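PDB 3EWL: uncharacterized protein from Bacteroides fragilis, which is of unknown function but, as a thioredoxin-like domain cut from a longer protein, possibly takes part in thiol-disulfide chemistry. Local coordinates for residues Asp18-Arg21 and Met22-Lys26; Val83-Pro86 and Gln87-Val91; Glu130-Ile133 and Asp134-Thr138. One frame throughout, in Å; residues are numbered along the deposited sequence. Where two conformers were deposited one is given.

Contact 1 of 3, residues Asp18-Arg21 and Met22-Lys26; sequences DNSR and MSRLK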
ATOM      1  N   ASP A  18     -11.189 -10.850  -5.623  1.00 41.02           N
ATOM      2  CA  ASP A  18     -10.974 -11.336  -4.274  1.00 42.28           C
ATOM      3  C   ASP A  18     -11.137 -10.242  -3.193  1.00 42.02           C
ATOM      4  O   ASP A  18     -10.521  -9.176  -3.280  1.00 41.73           O
ATOM      5  CB  ASP A  18      -9.683 -12.167  -4.118  1.00 43.20           C
ATOM      6  CG  ASP A  18      -8.632 -11.895  -5.196  1.00 44.40           C
ATOM      7  OD1 ASP A  18      -7.812 -10.978  -4.982  1.00 49.23           O
ATOM      8  OD2 ASP A  18      -8.569 -12.647  -6.204  1.00 41.91           O
ATOM      9  N   ASN A  19     -12.029 -10.506  -2.232  1.00 41.20           N
ATOM     10  CA  ASN A  19     -12.193  -9.667  -1.051  1.00 40.74           C
ATOM     11  C   ASN A  19     -11.350 -10.241   0.045  1.00 40.08           C
ATOM     12  O   ASN A  19     -11.365 -11.457   0.275  1.00 40.52           O
ATOM     13  CB  ASN A  19     -13.634  -9.659  -0.554  1.00 41.50           C
ATOM     14  CG  ASN A  19     -14.499  -8.624  -1.249  1.00 43.05           C
ATOM     15  OD1 ASN A  19     -14.629  -8.629  -2.474  1.00 46.11           O
ATOM     16  ND2 ASN A  19     -15.134  -7.758  -0.459  1.00 43.25           N
ATOM     17  N   SER A  20     -10.602  -9.392   0.724  1.00 37.90           N
ATOM     18  CA  SER A  20      -9.855  -9.873   1.869  1.00 36.96           C
ATOM     19  C   SER A  20      -9.626  -8.756   2.878  1.00 35.47           C
ATOM     20  O   SER A  20      -9.877  -7.571   2.602  1.00 35.20           O
ATOM     21  CB  SER A  20      -8.514 -10.513   1.442  1.00 37.36           C
ATOM     22  OG  SER A  20      -8.008 -11.386   2.462  1.00 39.56           O
ATOM     23  N   ARG A  21      -9.165  -9.161   4.054  1.00 33.61           N
ATOM     24  CA  ARG A  21      -8.767  -8.241   5.084  1.00 32.35           C
ATOM     25  C   ARG A  21      -7.254  -8.086   4.970  1.00 30.01           C
ATOM     26  O   ARG A  21      -6.550  -9.035   4.664  1.00 28.99           O
ATOM     27  CB  ARG A  21      -9.156  -8.808   6.442  1.00 33.09           C
ATOM     28  CG  ARG A  21     -10.009  -7.889   7.263  1.00 36.44           C
ATOM     29  CD  ARG A  21     -11.024  -8.671   8.073  1.00 41.53           C
ATOM     30  NE  ARG A  21     -11.817  -7.738   8.878  1.00 44.05           N
ATOM     31  CZ  ARG A  21     -11.796  -7.676  10.213  1.00 46.27           C
ATOM     32  NH1 ARG A  21     -12.551  -6.788  10.841  1.00 44.79           N
ATOM     33  NH2 ARG A  21     -11.046  -8.510  10.933  1.00 46.44           N
HETATM   34  N   MSE A  22      -6.771  -6.877   5.194  1.00 28.30           N
HETATM   35  CA  MSE A  22      -5.342  -6.613   5.182  1.00 26.29           C
HETATM   36  C   MSE A  22      -4.597  -7.570   6.099  1.00 25.81           C
HETATM   37  O   MSE A  22      -3.523  -8.065   5.740  1.00 25.56           O
HETATM   38  CB  MSE A  22      -5.063  -5.163   5.568  1.00 25.56           C
HETATM   39  CG  MSE A  22      -3.599  -4.804   5.503  1.00 27.50           C
HETATM   40 SE   MSE A  22      -2.771  -4.954   7.265  1.00 30.39          SE
HETATM   41  CE  MSE A  22      -3.487  -3.217   7.889  1.00 26.87           C
ATOM     42  N   SER A  23      -5.155  -7.817   7.281  1.00 25.03           N
ATOM     43  CA  SER A  23      -4.471  -8.593   8.325  1.00 25.48           C
ATOM     44  C   SER A  23      -4.273 -10.026   7.862  1.00 26.83           C
ATOM     45  O   SER A  23      -3.414 -10.699   8.385  1.00 27.26           O
ATOM     46  CB  SER A  23      -5.251  -8.594   9.649  1.00 24.25           C
ATOM     47  OG  SER A  23      -6.572  -9.084   9.448  1.00 19.36           O
ATOM     48  N   ARG A  24      -5.050 -10.464   6.877  1.00 28.01           N
ATOM     49  CA  ARG A  24      -4.976 -11.830   6.378  1.00 31.36           C
ATOM     50  C   ARG A  24      -3.841 -12.019   5.394  1.00 32.08           C
ATOM     51  O   ARG A  24      -3.544 -13.162   4.996  1.00 32.33           O
ATOM     52  CB  ARG A  24      -6.286 -12.249   5.690  1.00 32.03           C
ATOM     53  CG  ARG A  24      -7.502 -12.107   6.584  1.00 35.89           C
ATOM     54  CD  ARG A  24      -7.661 -13.284   7.485  1.00 41.94           C
ATOM     55  NE  ARG A  24      -8.764 -14.129   7.026  1.00 47.59           N
ATOM     56  CZ  ARG A  24     -10.034 -13.987   7.404  1.00 49.93           C
ATOM     57  NH1 ARG A  24     -10.389 -13.024   8.263  1.00 50.57           N
ATOM     58  NH2 ARG A  24     -10.953 -14.820   6.924  1.00 51.46           N
ATOM     59  N   LEU A  25      -3.233 -10.912   4.954  0.50 32.27           N
ATOM     60  CA  LEU A  25      -2.073 -10.979   4.070  0.50 32.67           C
ATOM     61  C   LEU A  25      -0.838 -11.215   4.910  0.50 32.83           C
ATOM     62  O   LEU A  25      -0.390 -10.333   5.633  0.50 33.85           O
ATOM     63  CB  LEU A  25      -1.901  -9.691   3.279  0.50 32.51           C
ATOM     64  CG  LEU A  25      -2.908  -9.431   2.165  0.50 33.03           C
ATOM     65  CD1 LEU A  25      -2.636  -8.066   1.539  0.50 33.94           C
ATOM     66  CD2 LEU A  25      -2.840 -10.529   1.107  0.50 34.55           C
ATOM     67  N   LYS A  26      -0.293 -12.415   4.829  1.00 32.89           N
ATOM     68  CA  LYS A  26       0.887 -12.762   5.609  1.00 32.56           C
ATOM     69  C   LYS A  26       2.098 -12.264   4.849  1.00 31.56           C
ATOM     70  O   LYS A  26       2.134 -12.416   3.615  1.00 32.12           O
ATOM     71  CB  LYS A  26       0.953 -14.281   5.734  1.00 33.51           C
ATOM     72  CG  LYS A  26       0.468 -15.015   4.450  1.00 36.26           C
ATOM     73  CD  LYS A  26       1.619 -15.570   3.548  1.00 36.62           C
ATOM     74  CE  LYS A  26       1.940 -16.994   3.931  1.00 40.25           C
ATOM     75  NZ  LYS A  26       0.970 -17.622   4.904  1.00 36.50           N
TER

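Contact 2 of 3, residues Val83-Pro86 and Gln87-Val91; sequences VYMP and QGWIV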
ATOM      1  N   VAL A  83      -4.957  -2.123 -13.530  1.00 23.48           N
ATOM      2  CA  VAL A  83      -4.288  -2.990 -14.475  1.00 24.30           C
ATOM      3  C   VAL A  83      -2.929  -2.491 -14.918  1.00 23.70           C
ATOM      4  O   VAL A  83      -2.113  -3.280 -15.423  1.00 23.57           O
ATOM      5  CB  VAL A  83      -5.217  -3.106 -15.715  1.00 25.70           C
ATOM      6  CG1 VAL A  83      -4.416  -3.314 -17.010  1.00 26.22           C
ATOM      7  CG2 VAL A  83      -6.264  -4.156 -15.459  1.00 25.11           C
ATOM      8  N   TYR A  84      -2.648  -1.201 -14.706  1.00 22.52           N
ATOM      9  CA  TYR A  84      -1.341  -0.649 -15.066  1.00 21.82           C
ATOM     10  C   TYR A  84      -0.392  -0.513 -13.853  1.00 21.11           C
ATOM     11  O   TYR A  84       0.730  -0.072 -13.982  1.00 21.26           O
ATOM     12  CB  TYR A  84      -1.541   0.706 -15.716  1.00 21.20           C
ATOM     13  CG  TYR A  84      -2.194   0.606 -17.068  1.00 22.98           C
ATOM     14  CD1 TYR A  84      -1.412   0.441 -18.217  1.00 21.34           C
ATOM     15  CD2 TYR A  84      -3.606   0.664 -17.210  1.00 23.91           C
ATOM     16  CE1 TYR A  84      -1.999   0.337 -19.493  1.00 22.78           C
ATOM     17  CE2 TYR A  84      -4.217   0.561 -18.497  1.00 24.13           C
ATOM     18  CZ  TYR A  84      -3.386   0.395 -19.626  1.00 24.43           C
ATOM     19  OH  TYR A  84      -3.911   0.298 -20.880  1.00 25.25           O
HETATM   20  N   MSE A  85      -0.889  -0.853 -12.677  1.00 20.58           N
HETATM   21  CA  MSE A  85      -0.129  -0.749 -11.439  1.00 20.52           C
HETATM   22  C   MSE A  85       0.991  -1.761 -11.418  1.00 21.43           C
HETATM   23  O   MSE A  85       0.937  -2.781 -12.134  1.00 21.94           O
HETATM   24  CB  MSE A  85      -1.062  -1.021 -10.248  1.00 19.65           C
HETATM   25  CG  MSE A  85      -2.005   0.144  -9.984  1.00 18.55           C
HETATM   26 SE   MSE A  85      -1.050   1.777  -9.450  0.80 16.87          SE
HETATM   27  CE  MSE A  85      -0.679   1.393  -7.546  1.00 19.68           C
ATOM     28  N   PRO A  86       2.027  -1.493 -10.611  1.00 21.82           N
ATOM     29  CA  PRO A  86       3.225  -2.327 -10.701  1.00 21.56           C
ATOM     30  C   PRO A  86       2.955  -3.833 -10.555  1.00 22.21           C
ATOM     31  O   PRO A  86       2.237  -4.292  -9.669  1.00 19.28           O
ATOM     32  CB  PRO A  86       4.085  -1.821  -9.527  1.00 22.49           C
ATOM     33  CG  PRO A  86       3.686  -0.441  -9.344  1.00 21.46           C
ATOM     34  CD  PRO A  86       2.189  -0.431  -9.599  1.00 21.24           C
ATOM     35  N   GLN A  87       3.572  -4.586 -11.439  1.00 22.86           N
ATOM     36  CA  GLN A  87       3.469  -6.027 -11.414  1.00 25.54           C
ATOM     37  C   GLN A  87       3.911  -6.625 -10.065  1.00 24.02           C
ATOM     38  O   GLN A  87       4.944  -6.253  -9.536  1.00 24.17           O
ATOM     39  CB  GLN A  87       4.334  -6.567 -12.555  1.00 26.51           C
ATOM     40  CG  GLN A  87       3.563  -7.214 -13.644  1.00 33.39           C
ATOM     41  CD  GLN A  87       2.967  -8.521 -13.146  1.00 41.75           C
ATOM     42  OE1 GLN A  87       3.644  -9.306 -12.440  1.00 45.55           O
ATOM     43  NE2 GLN A  87       1.692  -8.758 -13.483  1.00 41.78           N
ATOM     44  N   GLY A  88       3.134  -7.536  -9.490  1.00 23.70           N
ATOM     45  CA  GLY A  88       3.515  -8.088  -8.173  1.00 22.03           C
ATOM     46  C   GLY A  88       2.840  -7.420  -6.976  1.00 21.89           C
ATOM     47  O   GLY A  88       2.741  -8.023  -5.914  1.00 22.65           O
ATOM     48  N   TRP A  89       2.406  -6.170  -7.122  1.00 20.24           N
ATOM     49  CA  TRP A  89       1.639  -5.473  -6.078  1.00 19.63           C
ATOM     50  C   TRP A  89       0.226  -5.977  -6.046  1.00 19.62           C
ATOM     51  O   TRP A  89      -0.375  -6.245  -7.105  1.00 20.09           O
ATOM     52  CB  TRP A  89       1.578  -3.960  -6.351  1.00 18.65           C
ATOM     53  CG  TRP A  89       2.915  -3.238  -6.234  1.00 18.62           C
ATOM     54  CD1 TRP A  89       4.190  -3.792  -6.300  1.00 19.46           C
ATOM     55  CD2 TRP A  89       3.106  -1.827  -6.082  1.00 15.71           C
ATOM     56  NE1 TRP A  89       5.140  -2.802  -6.188  1.00 19.84           N
ATOM     57  CE2 TRP A  89       4.506  -1.594  -6.024  1.00 19.31           C
ATOM     58  CE3 TRP A  89       2.224  -0.735  -5.963  1.00 16.25           C
ATOM     59  CZ2 TRP A  89       5.047  -0.308  -5.869  1.00 20.93           C
ATOM     60  CZ3 TRP A  89       2.755   0.545  -5.812  1.00 19.92           C
ATOM     61  CH2 TRP A  89       4.155   0.749  -5.761  1.00 21.14           C
ATOM     62  N   ILE A  90      -0.310  -6.110  -4.847  1.00 18.62           N
ATOM     63  CA  ILE A  90      -1.725  -6.344  -4.675  1.00 19.84           C
ATOM     64  C   ILE A  90      -2.380  -4.970  -4.775  1.00 20.21           C
ATOM     65  O   ILE A  90      -1.945  -4.054  -4.111  1.00 19.13           O
ATOM     66  CB  ILE A  90      -1.985  -6.994  -3.319  1.00 19.94           C
ATOM     67  CG1 ILE A  90      -1.289  -8.354  -3.291  1.00 20.84           C
ATOM     68  CG2 ILE A  90      -3.528  -7.151  -3.015  1.00 20.70           C
ATOM     69  CD1 ILE A  90      -1.288  -8.946  -1.886  1.00 25.39           C
ATOM     70  N   VAL A  91      -3.387  -4.826  -5.648  1.00 20.10           N
ATOM     71  CA  VAL A  91      -4.019  -3.539  -5.914  1.00 20.72           C
ATOM     72  C   VAL A  91      -5.480  -3.642  -5.481  1.00 20.42           C
ATOM     73  O   VAL A  91      -6.212  -4.484  -6.026  1.00 20.91           O
ATOM     74  CB  VAL A  91      -3.938  -3.214  -7.414  1.00 20.96           C
ATOM     75  CG1 VAL A  91      -4.675  -1.899  -7.720  1.00 22.65           C
ATOM     76  CG2 VAL A  91      -2.487  -3.154  -7.824  1.00 21.78           C
TER

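Contact 3 of 3, residues Glu130-Ile133 and Asp134-Thr138; sequences EQLI and DYLAT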
ATOM      1  N   GLU A 130      13.409   7.629   0.729  1.00 30.99           N
ATOM      2  CA  GLU A 130      14.684   7.687   1.433  1.00 32.04           C
ATOM      3  C   GLU A 130      14.655   6.869   2.718  1.00 31.34           C
ATOM      4  O   GLU A 130      15.585   6.103   2.991  1.00 30.74           O
ATOM      5  CB  GLU A 130      15.029   9.144   1.806  1.00 32.73           C
ATOM      6  CG  GLU A 130      15.440  10.026   0.634  1.00 38.07           C
ATOM      7  CD  GLU A 130      14.234  10.668  -0.114  1.00 44.75           C
ATOM      8  OE1 GLU A 130      14.488  11.562  -0.972  1.00 49.02           O
ATOM      9  OE2 GLU A 130      13.046  10.298   0.145  1.00 45.27           O
ATOM     10  N   GLN A 131      13.611   7.071   3.529  1.00 30.47           N
ATOM     11  CA  GLN A 131      13.506   6.392   4.818  1.00 30.65           C
ATOM     12  C   GLN A 131      13.315   4.895   4.665  1.00 29.35           C
ATOM     13  O   GLN A 131      13.815   4.117   5.473  1.00 27.63           O
ATOM     14  CB  GLN A 131      12.339   6.939   5.665  1.00 31.36           C
ATOM     15  CG  GLN A 131      12.747   7.785   6.853  1.00 36.42           C
ATOM     16  CD  GLN A 131      11.616   8.038   7.875  1.00 41.61           C
ATOM     17  OE1 GLN A 131      10.438   8.268   7.512  1.00 43.66           O
ATOM     18  NE2 GLN A 131      11.979   8.014   9.159  1.00 41.53           N
ATOM     19  N   LEU A 132      12.540   4.509   3.647  1.00 28.64           N
ATOM     20  CA  LEU A 132      12.330   3.091   3.308  1.00 28.42           C
ATOM     21  C   LEU A 132      13.621   2.382   2.903  1.00 28.42           C
ATOM     22  O   LEU A 132      13.959   1.336   3.464  1.00 28.04           O
ATOM     23  CB  LEU A 132      11.323   2.956   2.162  1.00 28.52           C
ATOM     24  CG  LEU A 132       9.863   2.843   2.551  1.00 28.53           C
ATOM     25  CD1 LEU A 132       9.018   3.096   1.268  1.00 29.24           C
ATOM     26  CD2 LEU A 132       9.606   1.468   3.194  1.00 23.60           C
ATOM     27  N   ILE A 133      14.328   2.977   1.945  1.00 28.40           N
ATOM     28  CA  ILE A 133      15.574   2.439   1.442  1.00 29.28           C
ATOM     29  C   ILE A 133      16.501   2.274   2.623  1.00 29.66           C
ATOM     30  O   ILE A 133      17.001   1.166   2.906  1.00 29.96           O
ATOM     31  CB  ILE A 133      16.192   3.369   0.369  1.00 28.85           C
ATOM     32  CG1 ILE A 133      15.438   3.247  -0.952  1.00 29.83           C
ATOM     33  CG2 ILE A 133      17.692   3.061   0.136  1.00 29.80           C
ATOM     34  CD1 ILE A 133      15.651   4.434  -1.859  1.00 29.82           C
ATOM     35  N   ASP A 134      16.673   3.361   3.354  1.00 30.37           N
ATOM     36  CA  ASP A 134      17.585   3.328   4.459  1.00 31.89           C
ATOM     37  C   ASP A 134      17.207   2.236   5.403  1.00 32.03           C
ATOM     38  O   ASP A 134      18.084   1.487   5.820  1.00 32.26           O
ATOM     39  CB  ASP A 134      17.629   4.640   5.224  1.00 33.02           C
ATOM     40  CG  ASP A 134      18.653   4.595   6.377  1.00 35.69           C
ATOM     41  OD1 ASP A 134      18.227   4.679   7.547  1.00 34.81           O
ATOM     42  OD2 ASP A 134      19.875   4.420   6.101  1.00 38.46           O
ATOM     43  N   TYR A 135      15.915   2.135   5.750  1.00 32.16           N
ATOM     44  CA  TYR A 135      15.499   1.120   6.740  1.00 32.55           C
ATOM     45  C   TYR A 135      15.615  -0.308   6.198  1.00 33.43           C
ATOM     46  O   TYR A 135      16.026  -1.208   6.919  1.00 33.04           O
ATOM     47  CB  TYR A 135      14.070   1.353   7.277  1.00 32.20           C
ATOM     48  CG  TYR A 135      13.647   0.293   8.283  1.00 32.14           C
ATOM     49  CD1 TYR A 135      13.826   0.485   9.649  1.00 31.14           C
ATOM     50  CD2 TYR A 135      13.108  -0.930   7.859  1.00 34.45           C
ATOM     51  CE1 TYR A 135      13.468  -0.477  10.555  1.00 29.89           C
ATOM     52  CE2 TYR A 135      12.756  -1.902   8.764  1.00 32.00           C
ATOM     53  CZ  TYR A 135      12.955  -1.670  10.108  1.00 32.16           C
ATOM     54  OH  TYR A 135      12.594  -2.647  10.993  1.00 34.50           O
ATOM     55  N   LEU A 136      15.210  -0.527   4.947  1.00 34.91           N
ATOM     56  CA  LEU A 136      15.102  -1.895   4.430  1.00 36.58           C
ATOM     57  C   LEU A 136      16.430  -2.434   3.866  1.00 38.97           C
ATOM     58  O   LEU A 136      16.601  -3.661   3.785  1.00 38.90           O
ATOM     59  CB  LEU A 136      13.939  -2.041   3.436  1.00 36.22           C
ATOM     60  CG  LEU A 136      12.535  -2.073   4.068  1.00 34.32           C
ATOM     61  CD1 LEU A 136      11.460  -1.752   3.046  1.00 33.33           C
ATOM     62  CD2 LEU A 136      12.261  -3.410   4.748  1.00 32.01           C
ATOM     63  N   ALA A 137      17.358  -1.529   3.528  1.00 40.99           N
ATOM     64  CA  ALA A 137      18.720  -1.913   3.107  1.00 43.80           C
ATOM     65  C   ALA A 137      19.795  -2.027   4.216  1.00 45.32           C
ATOM     66  O   ALA A 137      20.716  -2.838   4.082  1.00 45.96           O
ATOM     67  CB  ALA A 137      19.207  -1.028   1.993  1.00 43.84           C
ATOM     68  N   THR A 138      19.711  -1.229   5.284  1.00 47.43           N
ATOM     69  CA  THR A 138      20.629  -1.429   6.439  1.00 49.06           C
ATOM     70  C   THR A 138      20.387  -2.818   7.068  1.00 49.47           C
ATOM     71  O   THR A 138      20.513  -3.000   8.285  1.00 49.83           O
ATOM     72  CB  THR A 138      20.464  -0.390   7.569  1.00 48.92           C
ATOM     73  OG1 THR A 138      19.087  -0.324   7.932  1.00 51.37           O
ATOM     74  CG2 THR A 138      20.986   1.006   7.190  1.00 50.48           C
TER

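Contact 1 of 3, residues Asp18-Arg21 and Met22-Lys26
Arg21 and Arg24 meet through backbone and aliphatic stems. The amide of Arg24 donates to the carbonyl oxygen of Arg21, N to O 3.0 Å with an N-H...O angle of 147°. On the same pair of residues, CB of Arg21 lies 3.7 Å from CG of Arg24, so the two chains start out against each other. Farther along they keep more distance: 5.3 Å separates NH2 of Arg21 from NH1 of Arg24, and CD of Arg21 approaches the Arg24 guanidinium obliquely. The positive end of Arg21 has a partner of its own, a long and weak ion pair from NH2 to Asp9. Ser20 adds a flank, its OG standing 3.8 Å from CB of Arg24.

This is where the strand of residues 19-21, half of a two-stranded antiparallel hairpin with strand 11-13, runs into a single turn of 3-10 helix at 22-24. A second bond continues the turn, from the amide of Leu25 to the carbonyl oxygen of Met22 at 3.0 Å. Ser23 takes the rotamer with OG between its backbone N and carbonyl carbon (chi1 56°), which brings OG to 4.0 Å from CB of Arg21; its hydrogen bond is to Asp9.

Met22, a selenomethionine, buries its side chain against Phe10, Tyr105 and Leu67. Leu25 packs on Tyr12 and Leu67, while its carbonyl oxygen receives a hydrogen bond from Lys120 NZ.

Contact 2 of 3, residues Val83-Pro86 and Gln87-Val91
A type II beta turn from Pro86 to Trp89 carries this contact, and across it the CB-CG-CD side of the proline ring rests on the face of the tryptophan indole, with the pyrrolidine tilted so that its N and CA stand farther off. CG of Pro86 sits 3.4 Å from the centroid of the six-membered ring of Trp89, only 5° off the ring normal: a CH-pi contact over the centre of the face. CB of the same proline reaches the seam between the two rings, 3.5 Å from CE2 of Trp89, and CD of Pro86 is 3.6 Å from CE3, so three carbons of the pyrrolidine spread over one side of the indole. Trp89 reaches this position with CG anti to its carbonyl carbon (chi1 -67°), folding the ring back over the residue that begins the turn.

The turn is closed by the amide of Trp89 donating to the carbonyl oxygen of Pro86, N to O 3.2 Å with an N-H...O angle of 156°. Gly88 occupies the third position at a positive phi, at which a beta carbon would collide with the carbonyl oxygen of Gln87. In the thioredoxin-like fold this loop links helix 75-82 to strand 90-93, an outermost strand of the central sheet.

Met85, a selenomethionine, packs between Trp89, Val91 and helix 40-50. Its CE lies 3.9 Å from CE3 of Trp89, oblique to the ring, and its CB is 3.5 Å from CG2 of Val91. On the helix it touches Arg43 and Glu46, near, but not touching, Cys39 and Cys42, whose CxxC spacing at a helix start resembles that of thioredoxins. Phe33 and Phe49 both meet the Trp89 indole edge-to-face.

Contact 3 of 3, residues Glu130-Ile133 and Asp134-Thr138
Four successive amides, Asp134 to Ala137, bond back to the carbonyls of Glu130 to Ile133, the i to i+4 ladder of an alpha-helix. This is helix 129-137, which follows the last strand of the thioredoxin-like sheet and forms the C-terminal helix of the fold. Leu136 N to Leu132 O is the shortest of the four bonds at 2.7 Å, and Ala137 N to Ile133 O follows at 2.8 Å. Tyr135 N reaches Gln131 O at 2.9 Å, and Asp134 N meets Glu130 O at 3.0 Å.

One turn apart, Leu132 and Leu136 run side by side in the same direction, with CD2 of Leu132 at 3.7 Å from CD1 of Leu136. Both lie on the buried side of the helix, between the sheet and helix 53-61. Towards the sheet, Leu132 rests on Met31, Ile113 and Leu115, and Leu136 on Tyr29 and Leu115. From helix 53-61, Phe55 touches both leucines, and Ile133 as well, while Met58 meets Leu136. Tyr135 faces the sheet too: with CG anti to its backbone N (chi1 179°), it reaches Tyr29, Leu115 and Ile123. Gln131 lies against Leu124 of strand 122-124 and turns its amide oxygen to a hydrogen bond with the hydroxyl of Thr127.

At the end of the modelled chain the carbonyl oxygen of Asp134 takes two bonds from one residue: the backbone N of Thr138, and its OG1 at 3.0 Å, which arrives in the carbonyl plane.

Overall arrangement
Contacts 1 and 3 are largely at the surface, whereas contact 2 is partly buried around its tryptophan. Contacts 1 and 2 are neighbours, touching where Leu25, in the conformer given, packs on Ile90, and both have side chains on strand 64-70. Contact 3 stands apart, its centre about 25 Å from that of contact 1 and about 22 Å from that of contact 2, and it rests on strands 29-34 and 112-116 and on helix 53-61. Their chemistry differs accordingly: a 3-10 turn beside two arginines in 18-26, a type II turn with a proline-tryptophan CH-pi contact in 83-91, and a regular alpha-helical ladder with a Leu132-Leu136 pair one turn apart in 130-138.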